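Local coordinates for envelope glycoprotein (Thogoto virus, PDB 5XEA) that probably attaches the virus to its host-cell receptor and then drives fusion of the viral and host membranes, at residues V162-P167 / V172-G177; E40-G45 / D421-V426; N229-T234 / F238-A243. All coordinates share one frame; numbering follows the deposited sequence.

Contact 1: residues V162-P167 / V172-G177. With NAG (2-acetamido-2-deoxy-beta-D-glucopyranose), chain E.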
ATOM      1  N   VAL B 162     -18.398   0.567  18.699  1.00 45.61           N
ATOM      2  CA  VAL B 162     -18.158   0.639  17.265  1.00 43.54           C
ATOM      3  C   VAL B 162     -17.488   1.972  16.969  1.00 48.04           C
ATOM      4  O   VAL B 162     -17.852   3.005  17.541  1.00 47.49           O
ATOM      5  CB  VAL B 162     -19.469   0.471  16.481  1.00 48.47           C
ATOM      6  CG1 VAL B 162     -19.267   0.815  14.995  1.00 45.92           C
ATOM      7  CG2 VAL B 162     -20.003  -0.934  16.656  1.00 45.91           C
ATOM      8  N   SER B 163     -16.489   1.959  16.097  1.00 42.50           N
ATOM      9  CA  SER B 163     -15.708   3.152  15.776  1.00 43.15           C
ATOM     10  C   SER B 163     -15.987   3.506  14.324  1.00 41.29           C
ATOM     11  O   SER B 163     -15.468   2.861  13.410  1.00 39.79           O
ATOM     12  CB  SER B 163     -14.218   2.905  16.025  1.00 51.60           C
ATOM     13  OG  SER B 163     -13.438   4.058  15.757  1.00 45.79           O
ATOM     14  N   THR B 164     -16.816   4.527  14.122  1.00 40.12           N
ATOM     15  CA  THR B 164     -17.178   4.979  12.792  1.00 39.19           C
ATOM     16  C   THR B 164     -16.082   5.887  12.257  1.00 41.35           C
ATOM     17  O   THR B 164     -15.624   6.801  12.951  1.00 43.49           O
ATOM     18  CB  THR B 164     -18.528   5.693  12.836  1.00 41.36           C
ATOM     19  OG1 THR B 164     -19.560   4.705  12.917  1.00 42.78           O
ATOM     20  CG2 THR B 164     -18.750   6.608  11.586  1.00 35.39           C
ATOM     21  N   LEU B 165     -15.647   5.611  11.032  1.00 37.59           N
ATOM     22  CA  LEU B 165     -14.470   6.240  10.448  1.00 34.52           C
ATOM     23  C   LEU B 165     -14.913   7.386   9.545  1.00 42.06           C
ATOM     24  O   LEU B 165     -15.641   7.171   8.569  1.00 40.33           O
ATOM     25  CB  LEU B 165     -13.652   5.201   9.674  1.00 41.06           C
ATOM     26  CG  LEU B 165     -13.328   3.930  10.492  1.00 40.41           C
ATOM     27  CD1 LEU B 165     -12.571   2.897   9.679  1.00 43.01           C
ATOM     28  CD2 LEU B 165     -12.524   4.299  11.705  1.00 41.75           C
ATOM     29  N   LEU B 166     -14.493   8.587   9.875  1.00 43.89           N
ATOM     30  CA  LEU B 166     -14.931   9.688   9.027  1.00 38.86           C
ATOM     31  C   LEU B 166     -13.850  10.035   8.007  1.00 42.80           C
ATOM     32  O   LEU B 166     -12.667   9.779   8.239  1.00 38.82           O
ATOM     33  CB  LEU B 166     -15.256  10.919   9.884  1.00 38.89           C
ATOM     34  CG  LEU B 166     -16.316  10.744  10.980  1.00 40.30           C
ATOM     35  CD1 LEU B 166     -16.475  12.029  11.795  1.00 43.64           C
ATOM     36  CD2 LEU B 166     -17.660  10.320  10.404  1.00 37.74           C
ATOM     37  N   PRO B 167     -14.195  10.633   6.855  1.00 39.36           N
ATOM     38  CA  PRO B 167     -13.171  10.854   5.812  1.00 34.45           C
ATOM     39  C   PRO B 167     -12.122  11.907   6.159  1.00 38.81           C
ATOM     40  O   PRO B 167     -11.067  11.929   5.501  1.00 36.37           O
ATOM     41  CB  PRO B 167     -13.993  11.246   4.577  1.00 39.97           C
ATOM     42  CG  PRO B 167     -15.362  11.543   5.076  1.00 36.94           C
ATOM     43  CD  PRO B 167     -15.563  10.775   6.332  1.00 37.79           C
ATOM     44  N   VAL B 172     -15.853   8.444  15.436  1.00 47.79           N
ATOM     45  CA  VAL B 172     -16.948   8.565  16.390  1.00 45.15           C
ATOM     46  C   VAL B 172     -17.210   7.193  16.990  1.00 43.52           C
ATOM     47  O   VAL B 172     -17.580   6.255  16.272  1.00 45.06           O
ATOM     48  CB  VAL B 172     -18.226   9.117  15.733  1.00 39.22           C
ATOM     49  CG1 VAL B 172     -19.298   9.355  16.792  1.00 45.27           C
ATOM     50  CG2 VAL B 172     -17.924  10.402  14.964  1.00 47.19           C
ATOM     51  N   GLU B 173     -17.053   7.080  18.301  1.00 45.23           N
ATOM     52  CA  GLU B 173     -17.259   5.816  18.999  1.00 55.42           C
ATOM     53  C   GLU B 173     -18.666   5.767  19.581  1.00 60.68           C
ATOM     54  O   GLU B 173     -19.116   6.721  20.225  1.00 55.59           O
ATOM     55  CB  GLU B 173     -16.207   5.616  20.087  1.00 55.67           C
ATOM     56  CG  GLU B 173     -14.882   5.074  19.542  1.00 57.13           C
ATOM     57  CD  GLU B 173     -14.127   6.097  18.702  1.00 62.09           C
ATOM     58  OE1 GLU B 173     -13.878   5.841  17.502  1.00 58.16           O
ATOM     59  OE2 GLU B 173     -13.789   7.164  19.251  1.00 64.62           O
ATOM     60  N   HIS B 174     -19.369   4.671  19.320  1.00 58.66           N
ATOM     61  CA  HIS B 174     -20.744   4.537  19.768  1.00 51.29           C
ATOM     62  C   HIS B 174     -21.072   3.063  19.954  1.00 55.16           C
ATOM     63  O   HIS B 174     -20.396   2.180  19.418  1.00 54.70           O
ATOM     64  CB  HIS B 174     -21.718   5.166  18.778  1.00 49.40           C
ATOM     65  CG  HIS B 174     -21.594   4.617  17.392  1.00 56.65           C
ATOM     66  ND1 HIS B 174     -22.448   3.659  16.893  1.00 56.75           N
ATOM     67  CD2 HIS B 174     -20.711   4.888  16.402  1.00 49.87           C
ATOM     68  CE1 HIS B 174     -22.099   3.366  15.652  1.00 54.24           C
ATOM     69  NE2 HIS B 174     -21.046   4.095  15.332  1.00 49.22           N
ATOM     70  N   SER B 175     -22.132   2.808  20.716  1.00 48.62           N
ATOM     71  CA  SER B 175     -22.605   1.442  20.859  1.00 56.65           C
ATOM     72  C   SER B 175     -23.278   0.989  19.567  1.00 59.20           C
ATOM     73  O   SER B 175     -23.750   1.798  18.768  1.00 66.03           O
ATOM     74  CB  SER B 175     -23.572   1.331  22.033  1.00 54.99           C
ATOM     75  OG  SER B 175     -24.764   0.699  21.611  1.00 75.64           O
ATOM     76  N   ALA B 176     -23.317  -0.325  19.358  1.00 60.45           N
ATOM     77  CA  ALA B 176     -23.893  -0.851  18.124  1.00 64.66           C
ATOM     78  C   ALA B 176     -25.387  -0.573  18.019  1.00 70.75           C
ATOM     79  O   ALA B 176     -25.928  -0.577  16.908  1.00 64.44           O
ATOM     80  CB  ALA B 176     -23.628  -2.357  18.011  1.00 66.03           C
ATOM     81  N   GLY B 177     -26.068  -0.343  19.142  1.00 60.15           N
ATOM     82  CA  GLY B 177     -27.475  -0.002  19.105  1.00 69.15           C
ATOM     83  C   GLY B 177     -27.785   1.473  18.988  1.00 69.47           C
ATOM     84  O   GLY B 177     -28.941   1.830  18.757  1.00 74.52           O
TER
HETATM   85  C1  NAG E   1     -14.368  15.781  10.891  1.00 44.32           C
HETATM   86  C2  NAG E   1     -14.283  17.054  11.741  1.00 64.20           C
HETATM   87  C3  NAG E   1     -15.420  17.105  12.771  1.00 72.44           C
HETATM   88  C4  NAG E   1     -16.776  16.860  12.119  1.00 69.09           C
HETATM   89  C5  NAG E   1     -16.702  15.542  11.348  1.00 62.35           C
HETATM   90  C6  NAG E   1     -17.951  15.190  10.577  1.00 69.53           C
HETATM   91  C7  NAG E   1     -12.008  17.934  12.006  1.00 73.11           C
HETATM   92  C8  NAG E   1     -10.749  17.884  12.813  1.00 66.36           C
HETATM   93  N2  NAG E   1     -12.994  17.128  12.410  1.00 68.52           N
HETATM   94  O3  NAG E   1     -15.406  18.366  13.431  1.00 84.61           O
HETATM   95  O4  NAG E   1     -17.773  16.833  13.138  1.00 77.88           O
HETATM   96  O5  NAG E   1     -15.668  15.642  10.364  1.00 52.72           O
HETATM   97  O6  NAG E   1     -17.978  15.869   9.329  1.00 72.84           O
HETATM   98  O7  NAG E   1     -12.129  18.672  11.032  1.00 76.86           O
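His174 reaches across to Thr164, its NE2 donating to Thr164 OG1 at 2.9 Å with the hydroxyl oxygen almost in the plane of the imidazole. The other nitrogen, ND1, donates to Ser175 O, so the ring is held at both nitrogens. It gets there because CG sits between the backbone N and the carbonyl carbon (chi1 56°), a rotamer that folds the imidazole back over the neighbouring strand. Val162 lies over one ring face, its CB 4.2 Å from the ring centroid in a CH-pi contact displaced toward the rim, while its CG2 meets the methyl group of Ala176. On the other face of the sheet, Ser163 OG donates to Glu173 OE1 over 2.5 Å, and OE1 accepts with its anti lone pair, the one away from the other oxygen.

These side chains belong to an antiparallel beta hairpin. Val162 with His174 and Thr164 with Val172 are hydrogen-bonded pairs; Ser163 and Glu173 form the non-hydrogen-bonded pair between them, where Glu173 CA approaches Val162 O at 3.2 Å in a CA-H...O contact. Toward the turn, Leu166 CD1 packs on Val172 CG2 at 3.8 Å, and the same methyl lies 3.5 Å from C5 of an N-acetylglucosamine of a glycan carried by the protein itself.

Glu40 stands in the second shell, its OE1 probably hydrogen-bonded to Thr164 OG1. Thr171 OG1 shares Glu173 OE1 with Ser163, and Leu180 of strand 180-184 packs against Thr164, Val172 and His174.

Contact 2: residues E40-G45 / D421-V426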
ATOM      1  N   GLU B  40     -21.004  -1.048   8.428  1.00 46.28           N
ATOM      2  CA  GLU B  40     -22.114  -0.193   8.823  1.00 48.60           C
ATOM      3  C   GLU B  40     -22.878   0.251   7.586  1.00 45.24           C
ATOM      4  O   GLU B  40     -22.404   0.121   6.458  1.00 48.81           O
ATOM      5  CB  GLU B  40     -21.637   1.051   9.560  1.00 42.03           C
ATOM      6  CG  GLU B  40     -20.676   0.800  10.672  1.00 52.42           C
ATOM      7  CD  GLU B  40     -20.356   2.065  11.423  1.00 56.52           C
ATOM      8  OE1 GLU B  40     -19.612   2.911  10.882  1.00 54.63           O
ATOM      9  OE2 GLU B  40     -20.869   2.230  12.545  1.00 55.36           O
ATOM     10  N   LEU B  41     -24.078   0.780   7.801  1.00 44.12           N
ATOM     11  CA  LEU B  41     -24.879   1.337   6.721  1.00 47.30           C
ATOM     12  C   LEU B  41     -24.852   2.850   6.839  1.00 47.24           C
ATOM     13  O   LEU B  41     -25.337   3.410   7.831  1.00 46.39           O
ATOM     14  CB  LEU B  41     -26.321   0.836   6.749  1.00 53.03           C
ATOM     15  CG  LEU B  41     -27.046   1.231   5.464  1.00 64.16           C
ATOM     16  CD1 LEU B  41     -26.569   0.366   4.305  1.00 67.14           C
ATOM     17  CD2 LEU B  41     -28.557   1.163   5.627  1.00 72.69           C
ATOM     18  N   LEU B  42     -24.258   3.506   5.854  1.00 46.40           N
ATOM     19  CA  LEU B  42     -24.226   4.958   5.814  1.00 45.15           C
ATOM     20  C   LEU B  42     -25.330   5.423   4.880  1.00 45.76           C
ATOM     21  O   LEU B  42     -25.317   5.108   3.685  1.00 44.82           O
ATOM     22  CB  LEU B  42     -22.867   5.480   5.349  1.00 41.10           C
ATOM     23  CG  LEU B  42     -22.866   6.953   4.923  1.00 37.21           C
ATOM     24  CD1 LEU B  42     -23.078   7.877   6.115  1.00 33.37           C
ATOM     25  CD2 LEU B  42     -21.578   7.287   4.193  1.00 38.37           C
ATOM     26  N   THR B  43     -26.301   6.129   5.428  1.00 41.48           N
ATOM     27  CA  THR B  43     -27.286   6.842   4.623  1.00 44.78           C
ATOM     28  C   THR B  43     -26.933   8.320   4.666  1.00 37.91           C
ATOM     29  O   THR B  43     -26.833   8.908   5.751  1.00 43.59           O
ATOM     30  CB  THR B  43     -28.708   6.603   5.129  1.00 46.13           C
ATOM     31  OG1 THR B  43     -28.995   5.203   5.066  1.00 49.86           O
ATOM     32  CG2 THR B  43     -29.707   7.353   4.254  1.00 50.75           C
ATOM     33  N   ALA B  44     -26.710   8.908   3.494  1.00 40.12           N
ATOM     34  CA  ALA B  44     -26.353  10.318   3.400  1.00 40.39           C
ATOM     35  C   ALA B  44     -27.249  10.998   2.378  1.00 36.62           C
ATOM     36  O   ALA B  44     -27.406  10.507   1.257  1.00 37.95           O
ATOM     37  CB  ALA B  44     -24.883  10.504   3.022  1.00 38.92           C
ATOM     38  N   GLY B  45     -27.827  12.122   2.765  1.00 36.53           N
ATOM     39  CA  GLY B  45     -28.710  12.863   1.882  1.00 33.63           C
ATOM     40  C   GLY B  45     -28.430  14.350   1.922  1.00 36.81           C
ATOM     41  O   GLY B  45     -28.007  14.897   2.940  1.00 36.94           O
ATOM     42  N   ASP B 421     -17.692   4.346  -1.685  1.00 39.58           N
ATOM     43  CA  ASP B 421     -18.785   4.971  -2.416  1.00 41.35           C
ATOM     44  C   ASP B 421     -19.611   5.899  -1.532  1.00 44.39           C
ATOM     45  O   ASP B 421     -20.005   6.982  -1.966  1.00 43.28           O
ATOM     46  CB  ASP B 421     -19.671   3.892  -3.043  1.00 42.27           C
ATOM     47  CG  ASP B 421     -18.965   3.137  -4.164  1.00 53.02           C
ATOM     48  OD1 ASP B 421     -17.946   3.648  -4.692  1.00 48.63           O
ATOM     49  OD2 ASP B 421     -19.439   2.040  -4.534  1.00 59.84           O
ATOM     50  N   GLY B 422     -19.882   5.501  -0.288  1.00 41.81           N
ATOM     51  CA  GLY B 422     -20.700   6.345   0.574  1.00 36.14           C
ATOM     52  C   GLY B 422     -20.108   7.726   0.805  1.00 37.50           C
ATOM     53  O   GLY B 422     -20.823   8.730   0.759  1.00 39.19           O
ATOM     54  N   TRP B 423     -18.794   7.802   1.041  1.00 30.08           N
ATOM     55  CA  TRP B 423     -18.195   9.101   1.311  1.00 37.31           C
ATOM     56  C   TRP B 423     -17.830   9.828   0.032  1.00 38.17           C
ATOM     57  O   TRP B 423     -17.933  11.048  -0.005  1.00 34.77           O
ATOM     58  CB  TRP B 423     -16.973   8.966   2.213  1.00 32.52           C
ATOM     59  CG  TRP B 423     -17.301   8.335   3.520  1.00 39.66           C
ATOM     60  CD1 TRP B 423     -16.967   7.085   3.924  1.00 40.01           C
ATOM     61  CD2 TRP B 423     -18.038   8.928   4.592  1.00 39.77           C
ATOM     62  NE1 TRP B 423     -17.439   6.855   5.202  1.00 38.12           N
ATOM     63  CE2 TRP B 423     -18.105   7.974   5.630  1.00 42.14           C
ATOM     64  CE3 TRP B 423     -18.661  10.170   4.770  1.00 45.89           C
ATOM     65  CZ2 TRP B 423     -18.761   8.224   6.831  1.00 43.01           C
ATOM     66  CZ3 TRP B 423     -19.313  10.420   5.965  1.00 45.14           C
ATOM     67  CH2 TRP B 423     -19.356   9.459   6.979  1.00 47.88           C
ATOM     68  N   SER B 424     -17.429   9.111  -1.029  1.00 32.94           N
ATOM     69  CA  SER B 424     -17.187   9.793  -2.293  1.00 39.44           C
ATOM     70  C   SER B 424     -18.460  10.390  -2.880  1.00 39.46           C
ATOM     71  O   SER B 424     -18.362  11.289  -3.710  1.00 33.51           O
ATOM     72  CB  SER B 424     -16.533   8.848  -3.304  1.00 35.38           C
ATOM     73  OG  SER B 424     -17.416   7.821  -3.694  1.00 44.66           O
ATOM     74  N   PHE B 425     -19.640   9.907  -2.463  1.00 38.18           N
ATOM     75  CA  PHE B 425     -20.913  10.533  -2.838  1.00 45.34           C
ATOM     76  C   PHE B 425     -20.962  11.992  -2.411  1.00 37.69           C
ATOM     77  O   PHE B 425     -21.529  12.837  -3.115  1.00 37.46           O
ATOM     78  CB  PHE B 425     -22.069   9.756  -2.195  1.00 44.47           C
ATOM     79  CG  PHE B 425     -23.469  10.268  -2.545  1.00 41.19           C
ATOM     80  CD1 PHE B 425     -24.052   9.962  -3.768  1.00 34.57           C
ATOM     81  CD2 PHE B 425     -24.224  10.960  -1.606  1.00 34.49           C
ATOM     82  CE1 PHE B 425     -25.343  10.397  -4.083  1.00 40.44           C
ATOM     83  CE2 PHE B 425     -25.530  11.397  -1.907  1.00 33.74           C
ATOM     84  CZ  PHE B 425     -26.087  11.113  -3.140  1.00 33.28           C
ATOM     85  N   VAL B 426     -20.408  12.302  -1.238  1.00 36.04           N
ATOM     86  CA  VAL B 426     -20.414  13.683  -0.750  1.00 34.21           C
ATOM     87  C   VAL B 426     -19.569  14.576  -1.653  1.00 42.82           C
ATOM     88  O   VAL B 426     -19.955  15.711  -1.965  1.00 36.91           O
ATOM     89  CB  VAL B 426     -19.915  13.723   0.708  1.00 42.29           C
ATOM     90  CG1 VAL B 426     -19.874  15.169   1.239  1.00 32.87           C
ATOM     91  CG2 VAL B 426     -20.753  12.779   1.584  1.00 35.82           C
TER
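Leu42 lays its CD2 methyl over the indole of Trp423, 3.8 Å from the centroid of the six-membered ring and only 10° off the ring normal, a CH-pi contact centred on the face. It joins strand 40-56 of the large, branched antiparallel sheet to the first turns of helix 421-437, a helix-on-sheet packing between parts of the chain some 375 residues apart. The two short segments run nearly parallel, at 15°, with their axes 9.0 Å apart.

The close fit depends on Gly422. Because this residue has no side chain at its point of the helix surface, Leu42 CD2 can settle 3.7 Å from Gly422 C and touch backbone and indole together. Leu42 extends toward the helix with CG opposite its own backbone N (chi1 164°), and its side chain meets that of Trp423 at about a right angle. The second methyl, CD1, comes within 4.1 Å of Trp423 CH2 farther out on the six-membered ring. Ala44, two residues on and pointing the same way, continues the apolar surface toward Phe425.

The strand lies between strands 133-156 and 187-192, which also contribute to the helix packing: Val149 touches Trp423, Thr145 touches Phe425 and Tyr189 touches Val426. At the start of the helical segment, Asp421 turns to the second subunit and forms a salt bridge with Lys273 of that chain, so the same helix also takes part in the trimer. Phe425 points its ring toward the strand at Ala44, where CE2 lies 3.8 Å from Ala44 O, approaching at an oblique angle.

Contact 3: residues N229-T234 / F238-A243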
ATOM      1  N   ASN B 229      -6.090 -12.287  10.658  1.00 46.80           N
ATOM      2  CA  ASN B 229      -5.735 -11.023  11.283  1.00 48.34           C
ATOM      3  C   ASN B 229      -4.445 -11.215  12.058  1.00 49.33           C
ATOM      4  O   ASN B 229      -4.313 -12.186  12.810  1.00 43.45           O
ATOM      5  CB  ASN B 229      -6.853 -10.533  12.203  1.00 52.81           C
ATOM      6  CG  ASN B 229      -8.096 -10.125  11.428  1.00 58.83           C
ATOM      7  OD1 ASN B 229      -8.066  -9.180  10.629  1.00 61.39           O
ATOM      8  ND2 ASN B 229      -9.189 -10.840  11.646  1.00 55.29           N
ATOM      9  N   PHE B 230      -3.497 -10.305  11.861  1.00 45.96           N
ATOM     10  CA  PHE B 230      -2.221 -10.367  12.558  1.00 46.71           C
ATOM     11  C   PHE B 230      -1.986  -9.022  13.214  1.00 50.32           C
ATOM     12  O   PHE B 230      -2.251  -7.975  12.612  1.00 49.91           O
ATOM     13  CB  PHE B 230      -1.050 -10.708  11.613  1.00 40.21           C
ATOM     14  CG  PHE B 230      -1.246 -11.984  10.830  1.00 42.64           C
ATOM     15  CD1 PHE B 230      -0.605 -13.158  11.206  1.00 42.41           C
ATOM     16  CD2 PHE B 230      -2.086 -12.012   9.721  1.00 38.93           C
ATOM     17  CE1 PHE B 230      -0.797 -14.323  10.480  1.00 42.60           C
ATOM     18  CE2 PHE B 230      -2.282 -13.169   8.995  1.00 38.97           C
ATOM     19  CZ  PHE B 230      -1.622 -14.338   9.379  1.00 42.89           C
ATOM     20  N   PHE B 231      -1.492  -9.047  14.442  1.00 44.41           N
ATOM     21  CA  PHE B 231      -1.324  -7.800  15.162  1.00 43.25           C
ATOM     22  C   PHE B 231      -0.252  -7.979  16.212  1.00 47.76           C
ATOM     23  O   PHE B 231       0.011  -9.095  16.676  1.00 50.54           O
ATOM     24  CB  PHE B 231      -2.653  -7.343  15.790  1.00 40.99           C
ATOM     25  CG  PHE B 231      -3.442  -8.463  16.417  1.00 42.66           C
ATOM     26  CD1 PHE B 231      -3.164  -8.890  17.705  1.00 44.24           C
ATOM     27  CD2 PHE B 231      -4.450  -9.099  15.706  1.00 41.65           C
ATOM     28  CE1 PHE B 231      -3.870  -9.942  18.276  1.00 53.22           C
ATOM     29  CE2 PHE B 231      -5.167 -10.141  16.274  1.00 46.51           C
ATOM     30  CZ  PHE B 231      -4.871 -10.565  17.560  1.00 50.05           C
ATOM     31  N   GLU B 232       0.382  -6.877  16.569  1.00 46.55           N
ATOM     32  CA  GLU B 232       1.268  -6.861  17.723  1.00 50.13           C
ATOM     33  C   GLU B 232       0.454  -6.452  18.940  1.00 49.12           C
ATOM     34  O   GLU B 232      -0.187  -5.399  18.929  1.00 60.38           O
ATOM     35  CB  GLU B 232       2.426  -5.893  17.500  1.00 57.28           C
ATOM     36  CG  GLU B 232       3.307  -5.734  18.722  1.00 67.23           C
ATOM     37  CD  GLU B 232       4.313  -4.606  18.588  1.00 82.63           C
ATOM     38  OE1 GLU B 232       4.451  -4.044  17.476  1.00 81.03           O
ATOM     39  OE2 GLU B 232       4.962  -4.281  19.608  1.00 86.01           O
ATOM     40  N   VAL B 233       0.467  -7.272  19.985  1.00 53.31           N
ATOM     41  CA  VAL B 233      -0.264  -6.929  21.199  1.00 59.44           C
ATOM     42  C   VAL B 233       0.566  -5.943  22.011  1.00 64.75           C
ATOM     43  O   VAL B 233       1.667  -6.262  22.469  1.00 65.55           O
ATOM     44  CB  VAL B 233      -0.616  -8.182  22.009  1.00 63.99           C
ATOM     45  CG1 VAL B 233      -0.919  -7.822  23.465  1.00 63.01           C
ATOM     46  CG2 VAL B 233      -1.821  -8.855  21.377  1.00 71.84           C
ATOM     47  N   THR B 234       0.045  -4.733  22.173  1.00 66.32           N
ATOM     48  CA  THR B 234       0.744  -3.655  22.859  1.00 68.76           C
ATOM     49  C   THR B 234       0.233  -3.415  24.271  1.00 67.36           C
ATOM     50  O   THR B 234       0.914  -2.750  25.059  1.00 67.32           O
ATOM     51  CB  THR B 234       0.599  -2.356  22.066  1.00 66.76           C
ATOM     52  OG1 THR B 234      -0.795  -2.098  21.866  1.00 61.91           O
ATOM     53  CG2 THR B 234       1.276  -2.487  20.712  1.00 74.85           C
ATOM     54  N   PHE B 238      -7.064  -4.470  23.921  1.00 55.82           N
ATOM     55  CA  PHE B 238      -6.452  -4.242  22.622  1.00 55.85           C
ATOM     56  C   PHE B 238      -7.476  -4.483  21.521  1.00 44.72           C
ATOM     57  O   PHE B 238      -8.305  -5.388  21.626  1.00 48.54           O
ATOM     58  CB  PHE B 238      -5.235  -5.180  22.484  1.00 63.89           C
ATOM     59  CG  PHE B 238      -4.512  -5.058  21.186  1.00 63.91           C
ATOM     60  CD1 PHE B 238      -3.626  -4.012  20.966  1.00 72.44           C
ATOM     61  CD2 PHE B 238      -4.703  -5.996  20.189  1.00 63.75           C
ATOM     62  CE1 PHE B 238      -2.954  -3.885  19.755  1.00 69.04           C
ATOM     63  CE2 PHE B 238      -4.037  -5.883  18.979  1.00 73.10           C
ATOM     64  CZ  PHE B 238      -3.160  -4.818  18.759  1.00 70.50           C
ATOM     65  N   CYS B 239      -7.427  -3.671  20.466  1.00 43.74           N
ATOM     66  CA  CYS B 239      -8.311  -3.883  19.330  1.00 47.25           C
ATOM     67  C   CYS B 239      -7.505  -3.903  18.041  1.00 50.84           C
ATOM     68  O   CYS B 239      -6.456  -3.261  17.931  1.00 44.48           O
ATOM     69  CB  CYS B 239      -9.424  -2.812  19.249  1.00 65.57           C
ATOM     70  SG  CYS B 239     -10.482  -2.701  20.732  1.00104.99           S
ATOM     71  N   HIS B 240      -7.996  -4.678  17.076  1.00 46.32           N
ATOM     72  CA  HIS B 240      -7.443  -4.676  15.730  1.00 45.98           C
ATOM     73  C   HIS B 240      -8.602  -4.766  14.750  1.00 42.36           C
ATOM     74  O   HIS B 240      -9.297  -5.784  14.703  1.00 46.46           O
ATOM     75  CB  HIS B 240      -6.446  -5.816  15.509  1.00 45.06           C
ATOM     76  CG  HIS B 240      -5.863  -5.817  14.137  1.00 43.90           C
ATOM     77  ND1 HIS B 240      -6.313  -6.654  13.139  1.00 52.00           N
ATOM     78  CD2 HIS B 240      -4.901  -5.046  13.579  1.00 48.03           C
ATOM     79  CE1 HIS B 240      -5.638  -6.415  12.029  1.00 51.36           C
ATOM     80  NE2 HIS B 240      -4.780  -5.439  12.267  1.00 52.17           N
ATOM     81  N   GLN B 241      -8.803  -3.695  13.972  1.00 42.88           N
ATOM     82  CA  GLN B 241      -9.887  -3.615  12.998  1.00 37.01           C
ATOM     83  C   GLN B 241     -11.221  -4.019  13.612  1.00 38.79           C
ATOM     84  O   GLN B 241     -11.671  -3.382  14.571  1.00 48.76           O
ATOM     85  CB  GLN B 241      -9.535  -4.453  11.762  1.00 41.72           C
ATOM     86  CG  GLN B 241      -8.243  -3.906  11.110  1.00 42.43           C
ATOM     87  CD  GLN B 241      -7.975  -4.379   9.695  1.00 48.78           C
ATOM     88  OE1 GLN B 241      -8.592  -5.324   9.209  1.00 47.45           O
ATOM     89  NE2 GLN B 241      -7.046  -3.696   9.016  1.00 44.94           N
ATOM     90  N   TYR B 242     -11.849  -5.070  13.088  1.00 44.18           N
ATOM     91  CA  TYR B 242     -13.180  -5.509  13.512  1.00 55.52           C
ATOM     92  C   TYR B 242     -13.204  -6.290  14.824  1.00 52.03           C
ATOM     93  O   TYR B 242     -14.268  -6.806  15.173  1.00 60.67           O
ATOM     94  CB  TYR B 242     -13.825  -6.389  12.434  1.00 61.43           C
ATOM     95  CG  TYR B 242     -13.912  -5.747  11.084  1.00 58.06           C
ATOM     96  CD1 TYR B 242     -14.801  -4.695  10.843  1.00 78.29           C
ATOM     97  CD2 TYR B 242     -13.119  -6.196  10.038  1.00 57.36           C
ATOM     98  CE1 TYR B 242     -14.888  -4.094   9.580  1.00 73.86           C
ATOM     99  CE2 TYR B 242     -13.194  -5.614   8.785  1.00 73.57           C
ATOM    100  CZ  TYR B 242     -14.075  -4.566   8.559  1.00 75.97           C
ATOM    101  OH  TYR B 242     -14.125  -4.014   7.302  1.00 65.24           O
ATOM    102  N   ALA B 243     -12.093  -6.429  15.546  1.00 59.30           N
ATOM    103  CA  ALA B 243     -12.051  -7.274  16.736  1.00 48.18           C
ATOM    104  C   ALA B 243     -11.407  -6.530  17.895  1.00 54.71           C
ATOM    105  O   ALA B 243     -10.422  -5.804  17.709  1.00 58.34           O
ATOM    106  CB  ALA B 243     -11.276  -8.570  16.476  1.00 47.07           C
TER
HETATM  107  O   HOH W   1     -10.100  -7.985   9.760  1.00 53.08           O
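One water molecule spans Asn229 and Gln241, donating to Asn229 OD1 at 2.5 Å and to Gln241 OE1 at 3.1 Å. Asn229 OD1 and Gln241 OE1 are themselves 4.1 Å apart, and the water directs one O-H to each. Beside this bridge the segments meet mainly through aromatic side chains.

Phe231, Phe238 and His240 form an aromatic cluster. Phe231 sits between the other two, meeting both obliquely: its centroid is 5.5 Å from that of Phe238, with the planes 43° apart, and its relation to the ring of His240 is similar. With chi1 at 42° the Phe231 ring stands over its own backbone, which brings CD1 against Phe238 CE2 and CD2 against the CB of His240. Phe238 extends toward the opposite strand and offers one face to Val233, whose CA stands 4.3 Å from the ring centroid and nearly over its centre. The carbonyl oxygen of Glu232 approaches the CZ end of this ring obliquely.

The two strands are the outermost of a six-stranded antiparallel sheet within the chain, yet their axes come only as near as 8.3 Å. Side chains rather than backbone bonds connect them, consistent with a sheet that bends round until its edges approach each other. Beyond His240 the chain reverses in a type II' turn, with Gln241 at its second position, and the disulfide Cys239-Cys244 links the residues flanking this turn. The ring of Tyr245 also meets that of Phe231.

Since ring packing and a single water join the segments, this closure relies on dispersion and shape more than on directional backbone bonding.

Contacts 1 and 2 meet directly, with centres about 14 Å apart. The joint between them is the probable hydrogen bond of Glu40, 2.7 Å from Thr164 OG1 to Glu40 OE1, together with Pro167 CD packing 3.5 Å from Trp423 CE3. Hairpin 159-174 and strand 40-56 belong to the same branched sheet, and helix 421-437 packs on it, with the glycan beside contact 1 about 7 Å from the Trp423 side chain. Contact 3 belongs to the separate six-stranded sheet. Its centre is about 17 Å from that of contact 1 and 26 Å from that of contact 2, and its nearest atoms remain about 7 Å from either.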